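Local structure of serine protease inhibitor 4, isoform B (Drosophila melanogaster, 4P0F) at residues Pro308-Ala320 / Ala331-Arg343. The protein probably inhibits serine and cysteine endopeptidases, as a member of the serpin family, and is seen here in its cleaved form. Numbering follows the deposited sequence.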
loop_
_atom_site.group_PDB
_atom_site.type_symbol
_atom_site.label_atom_id
_atom_site.label_comp_id
_atom_site.label_asym_id
_atom_site.label_seq_id
_atom_site.Cartn_x
_atom_site.Cartn_y
_atom_site.Cartn_z
ATOM N N PRO A 308 28.796 -16.073 -0.871
ATOM C CA PRO A 308 28.646 -16.009 -2.329
ATOM C C PRO A 308 27.465 -16.819 -2.888
ATOM O O PRO A 308 27.292 -16.851 -4.110
ATOM C CB PRO A 308 29.977 -16.570 -2.834
ATOM C CG PRO A 308 30.402 -17.506 -1.791
ATOM C CD PRO A 308 29.928 -16.936 -0.478
ATOM N N GLU A 309 26.654 -17.425 -2.025
ATOM C CA GLU A 309 25.471 -18.163 -2.470
ATOM C C GLU A 309 24.574 -17.304 -3.342
ATOM O O GLU A 309 24.133 -16.241 -2.906
ATOM C CB GLU A 309 24.639 -18.651 -1.284
ATOM C CG GLU A 309 25.313 -19.715 -0.444
ATOM C CD GLU A 309 24.550 -20.040 0.822
ATOM O OE1 GLU A 309 23.382 -19.615 0.940
ATOM O OE2 GLU A 309 25.126 -20.710 1.712
ATOM N N PRO A 310 24.293 -17.753 -4.572
ATOM C CA PRO A 310 23.298 -17.014 -5.354
ATOM C C PRO A 310 21.916 -17.058 -4.705
ATOM O O PRO A 310 21.522 -18.096 -4.160
ATOM C CB PRO A 310 23.300 -17.745 -6.699
ATOM C CG PRO A 310 24.619 -18.378 -6.781
ATOM C CD PRO A 310 24.977 -18.770 -5.389
ATOM N N LEU A 311 21.197 -15.937 -4.778
ATOM C CA LEU A 311 19.900 -15.778 -4.120
ATOM C C LEU A 311 18.819 -15.420 -5.124
ATOM O O LEU A 311 19.112 -14.890 -6.197
ATOM C CB LEU A 311 19.955 -14.677 -3.051
ATOM C CG LEU A 311 21.078 -14.757 -2.008
ATOM C CD1 LEU A 311 21.024 -13.534 -1.096
ATOM C CD2 LEU A 311 20.978 -16.033 -1.202
ATOM N N LYS A 312 17.569 -15.695 -4.761
ATOM C CA LYS A 312 16.422 -15.209 -5.519
ATOM C C LYS A 312 15.229 -14.967 -4.591
ATOM O O LYS A 312 15.203 -15.417 -3.454
ATOM C CB LYS A 312 16.041 -16.193 -6.628
ATOM C CG LYS A 312 15.428 -17.479 -6.139
ATOM C CD LYS A 312 15.154 -18.424 -7.295
ATOM C CE LYS A 312 14.554 -19.730 -6.808
ATOM N NZ LYS A 312 14.236 -20.632 -7.953
ATOM N N VAL A 313 14.238 -14.239 -5.084
ATOM C CA VAL A 313 13.030 -13.979 -4.309
ATOM C C VAL A 313 12.043 -15.131 -4.474
ATOM O O VAL A 313 11.711 -15.505 -5.598
ATOM C CB VAL A 313 12.382 -12.648 -4.749
ATOM C CG1 VAL A 313 11.053 -12.430 -4.057
ATOM C CG2 VAL A 313 13.325 -11.490 -4.470
ATOM N N SER A 314 11.579 -15.692 -3.357
ATOM C CA SER A 314 10.619 -16.798 -3.391
ATOM C C SER A 314 9.177 -16.361 -3.158
ATOM O O SER A 314 8.250 -17.084 -3.512
ATOM C CB SER A 314 10.982 -17.848 -2.343
ATOM O OG SER A 314 11.202 -17.229 -1.090
ATOM N N ALA A 315 8.987 -15.209 -2.520
ATOM C CA ALA A 315 7.638 -14.702 -2.294
ATOM C C ALA A 315 7.637 -13.219 -1.983
ATOM O O ALA A 315 8.558 -12.704 -1.353
ATOM C CB ALA A 315 6.970 -15.469 -1.162
ATOM N N ILE A 316 6.588 -12.528 -2.438
ATOM C CA ILE A 316 6.306 -11.170 -2.001
ATOM C C ILE A 316 4.861 -11.169 -1.539
ATOM O O ILE A 316 3.970 -11.397 -2.346
ATOM C CB ILE A 316 6.478 -10.109 -3.112
ATOM C CG1 ILE A 316 7.849 -10.224 -3.778
ATOM C CG2 ILE A 316 6.256 -8.712 -2.530
ATOM C CD1 ILE A 316 8.075 -9.221 -4.917
ATOM N N ILE A 317 4.634 -10.967 -0.244
ATOM C CA ILE A 317 3.284 -11.058 0.308
ATOM C C ILE A 317 2.859 -9.693 0.823
ATOM O O ILE A 317 3.605 -9.031 1.528
ATOM C CB ILE A 317 3.206 -12.099 1.441
ATOM C CG1 ILE A 317 3.568 -13.486 0.904
ATOM C CG2 ILE A 317 1.814 -12.125 2.033
ATOM C CD1 ILE A 317 3.980 -14.477 1.969
ATOM N N HIS A 318 1.653 -9.273 0.453
ATOM C CA HIS A 318 1.126 -8.002 0.899
ATOM C C HIS A 318 -0.228 -8.218 1.518
ATOM O O HIS A 318 -1.064 -8.932 0.960
ATOM C CB HIS A 318 1.018 -7.017 -0.258
ATOM C CG HIS A 318 0.615 -5.639 0.156
ATOM N ND1 HIS A 318 1.472 -4.772 0.798
ATOM C CD2 HIS A 318 -0.552 -4.968 0.006
ATOM C CE1 HIS A 318 0.854 -3.625 1.016
ATOM N NE2 HIS A 318 -0.377 -3.719 0.550
ATOM N N LYS A 319 -0.431 -7.600 2.671
ATOM C CA LYS A 319 -1.731 -7.634 3.337
ATOM C C LYS A 319 -2.098 -6.239 3.781
ATOM O O LYS A 319 -1.246 -5.497 4.251
ATOM C CB LYS A 319 -1.708 -8.575 4.537
ATOM C CG LYS A 319 -1.607 -10.042 4.195
ATOM C CD LYS A 319 -2.085 -10.906 5.375
ATOM C CE LYS A 319 -1.855 -12.395 5.109
ATOM N NZ LYS A 319 -2.237 -13.316 6.238
ATOM N N ALA A 320 -3.377 -5.892 3.650
ATOM C CA ALA A 320 -3.834 -4.562 4.029
ATOM C C ALA A 320 -5.255 -4.600 4.602
ATOM O O ALA A 320 -6.023 -5.537 4.369
ATOM C CB ALA A 320 -3.754 -3.626 2.844
ATOM N N ALA A 331 -6.115 2.334 9.083
ATOM C CA ALA A 331 -5.626 1.496 8.003
ATOM C C ALA A 331 -4.262 0.961 8.362
ATOM O O ALA A 331 -3.521 1.585 9.113
ATOM C CB ALA A 331 -5.558 2.269 6.703
ATOM N N ALA A 332 -3.943 -0.211 7.824
ATOM C CA ALA A 332 -2.648 -0.811 8.053
ATOM C C ALA A 332 -2.298 -1.702 6.883
ATOM O O ALA A 332 -3.175 -2.201 6.186
ATOM C CB ALA A 332 -2.637 -1.610 9.347
ATOM N N ALA A 333 -1.005 -1.906 6.679
ATOM C CA ALA A 333 -0.555 -2.831 5.665
ATOM C C ALA A 333 0.844 -3.300 6.008
ATOM O O ALA A 333 1.548 -2.659 6.783
ATOM C CB ALA A 333 -0.572 -2.183 4.289
ATOM N N ALA A 334 1.242 -4.411 5.410
ATOM C CA ALA A 334 2.628 -4.843 5.485
ATOM C C ALA A 334 2.987 -5.601 4.229
ATOM O O ALA A 334 2.126 -6.211 3.593
ATOM C CB ALA A 334 2.875 -5.703 6.734
ATOM N N THR A 335 4.266 -5.518 3.867
ATOM C CA THR A 335 4.815 -6.237 2.732
ATOM C C THR A 335 6.038 -7.027 3.197
ATOM O O THR A 335 6.921 -6.471 3.841
ATOM C CB THR A 335 5.228 -5.289 1.591
ATOM O OG1 THR A 335 4.155 -4.394 1.269
ATOM C CG2 THR A 335 5.608 -6.080 0.347
ATOM N N GLY A 336 6.047 -8.324 2.900
ATOM C CA GLY A 336 7.166 -9.185 3.237
ATOM C C GLY A 336 7.725 -9.823 1.981
ATOM O O GLY A 336 6.984 -10.411 1.197
ATOM N N MET A 337 9.040 -9.702 1.807
ATOM C CA MET A 337 9.739 -10.309 0.672
ATOM C C MET A 337 10.685 -11.370 1.176
ATOM O O MET A 337 11.619 -11.051 1.904
ATOM C CB MET A 337 10.534 -9.274 -0.113
ATOM C CG MET A 337 9.699 -8.292 -0.935
ATOM S SD MET A 337 10.699 -7.248 -2.030
ATOM C CE MET A 337 11.973 -8.437 -2.480
ATOM N N ALA A 338 10.447 -12.617 0.794
ATOM C CA ALA A 338 11.317 -13.722 1.200
ATOM C C ALA A 338 12.387 -13.947 0.153
ATOM O O ALA A 338 12.074 -14.086 -1.018
ATOM C CB ALA A 338 10.510 -14.980 1.411
ATOM N N VAL A 339 13.644 -14.002 0.597
ATOM C CA VAL A 339 14.795 -14.215 -0.281
ATOM C C VAL A 339 15.463 -15.510 0.142
ATOM O O VAL A 339 15.741 -15.704 1.326
ATOM C CB VAL A 339 15.789 -13.045 -0.204
ATOM C CG1 VAL A 339 17.017 -13.299 -1.074
ATOM C CG2 VAL A 339 15.111 -11.742 -0.628
ATOM N N ARG A 340 15.684 -16.400 -0.822
ATOM C CA ARG A 340 16.229 -17.727 -0.555
ATOM C C ARG A 340 17.476 -17.985 -1.379
ATOM O O ARG A 340 17.704 -17.346 -2.391
ATOM C CB ARG A 340 15.188 -18.803 -0.870
ATOM C CG ARG A 340 14.672 -18.730 -2.302
ATOM C CD ARG A 340 14.032 -20.020 -2.752
ATOM N NE ARG A 340 15.033 -21.077 -2.844
ATOM C CZ ARG A 340 14.758 -22.371 -2.941
ATOM N NH1 ARG A 340 13.502 -22.792 -2.962
ATOM N NH2 ARG A 340 15.754 -23.244 -3.007
ATOM N N ARG A 341 18.284 -18.944 -0.966
ATOM C CA ARG A 341 19.368 -19.356 -1.842
ATOM C C ARG A 341 18.766 -20.141 -3.002
ATOM O O ARG A 341 17.785 -20.863 -2.833
ATOM C CB ARG A 341 20.405 -20.174 -1.084
ATOM C CG ARG A 341 19.897 -21.443 -0.463
ATOM C CD ARG A 341 21.050 -22.432 -0.310
ATOM N NE ARG A 341 21.514 -22.889 -1.616
ATOM C CZ ARG A 341 22.707 -23.432 -1.850
ATOM N NH1 ARG A 341 23.577 -23.595 -0.864
ATOM N NH2 ARG A 341 23.031 -23.810 -3.080
ATOM N N LYS A 342 19.324 -19.969 -4.196
ATOM C CA LYS A 342 18.940 -20.816 -5.314
ATOM C C LYS A 342 19.336 -22.250 -5.006
ATOM O O LYS A 342 20.422 -22.511 -4.479
ATOM C CB LYS A 342 19.602 -20.349 -6.616
ATOM C CG LYS A 342 19.343 -18.881 -6.955
ATOM C CD LYS A 342 20.012 -18.493 -8.278
ATOM C CE LYS A 342 19.945 -16.984 -8.550
ATOM N NZ LYS A 342 20.855 -16.640 -9.695
ATOM N N ARG A 343 18.455 -23.185 -5.337
ATOM C CA ARG A 343 18.751 -24.601 -5.158
ATOM C C ARG A 343 20.048 -24.978 -5.871
ATOM O O ARG A 343 21.006 -25.425 -5.236
ATOM C CB ARG A 343 17.598 -25.451 -5.686
ATOM C CG ARG A 343 17.512 -26.845 -5.086
ATOM C CD ARG A 343 16.472 -27.699 -5.807
ATOM N NE ARG A 343 16.587 -27.582 -7.260
ATOM C CZ ARG A 343 15.840 -26.784 -8.024
ATOM N NH1 ARG A 343 14.890 -26.019 -7.492
ATOM N NH2 ARG A 343 16.044 -26.754 -9.334
HETATM O O HOH W 1 23.651 -23.086 1.888
HETATM O O HOH W 2 22.596 -20.760 -4.255
HETATM O O HOH W 3 16.216 -22.534 -6.935
#
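Arg340 lays its aliphatic stem over Ser314, Arg340 CD to Ser314 CB 3.8 Å, and runs side by side with the extended chain of Lys312, both pointing the same way, CE of Lys312 4.1 Å from CD of Arg340. With chi1 at 56°, CG sits between the backbone N and carbonyl carbon, and the bend at chi3 swings the guanidinium back; Arg341 O lies in the guanidinium plane of Arg340 and accepts side-on from its NE, at 2.8 Å, and NH2. NH2 also reaches Glu160 in a salt bridge, while Asp297 takes the amino group of Lys312. With alanine replacing Arg340, Glu160 would probably lose this charge partner and Arg341 O both guanidinium donors. The segments belong to the antiparallel hairpin of strands 311-324 and 328-341; as in other cleaved serpins, residues 331-341 are consistent with the reactive-centre loop inserted into sheet A, between strands 161-174 and 311-324. Small residues, Ala331 to Ala334 and Gly336, are in keeping with such insertion. A beta bulge between Val313 and Ala315 shifts the register by one. Facing helix 38-49, Met337 CG packs alongside Ile316 CG2 (3.8 Å). Further along, His318 ND1 shares a 2.8 Å hydrogen bond with Thr335 OG1 at the ring edge; Ser37 N donates to His318 NE2, and Ser40 OG hydrogen-bonds Thr335 OG1.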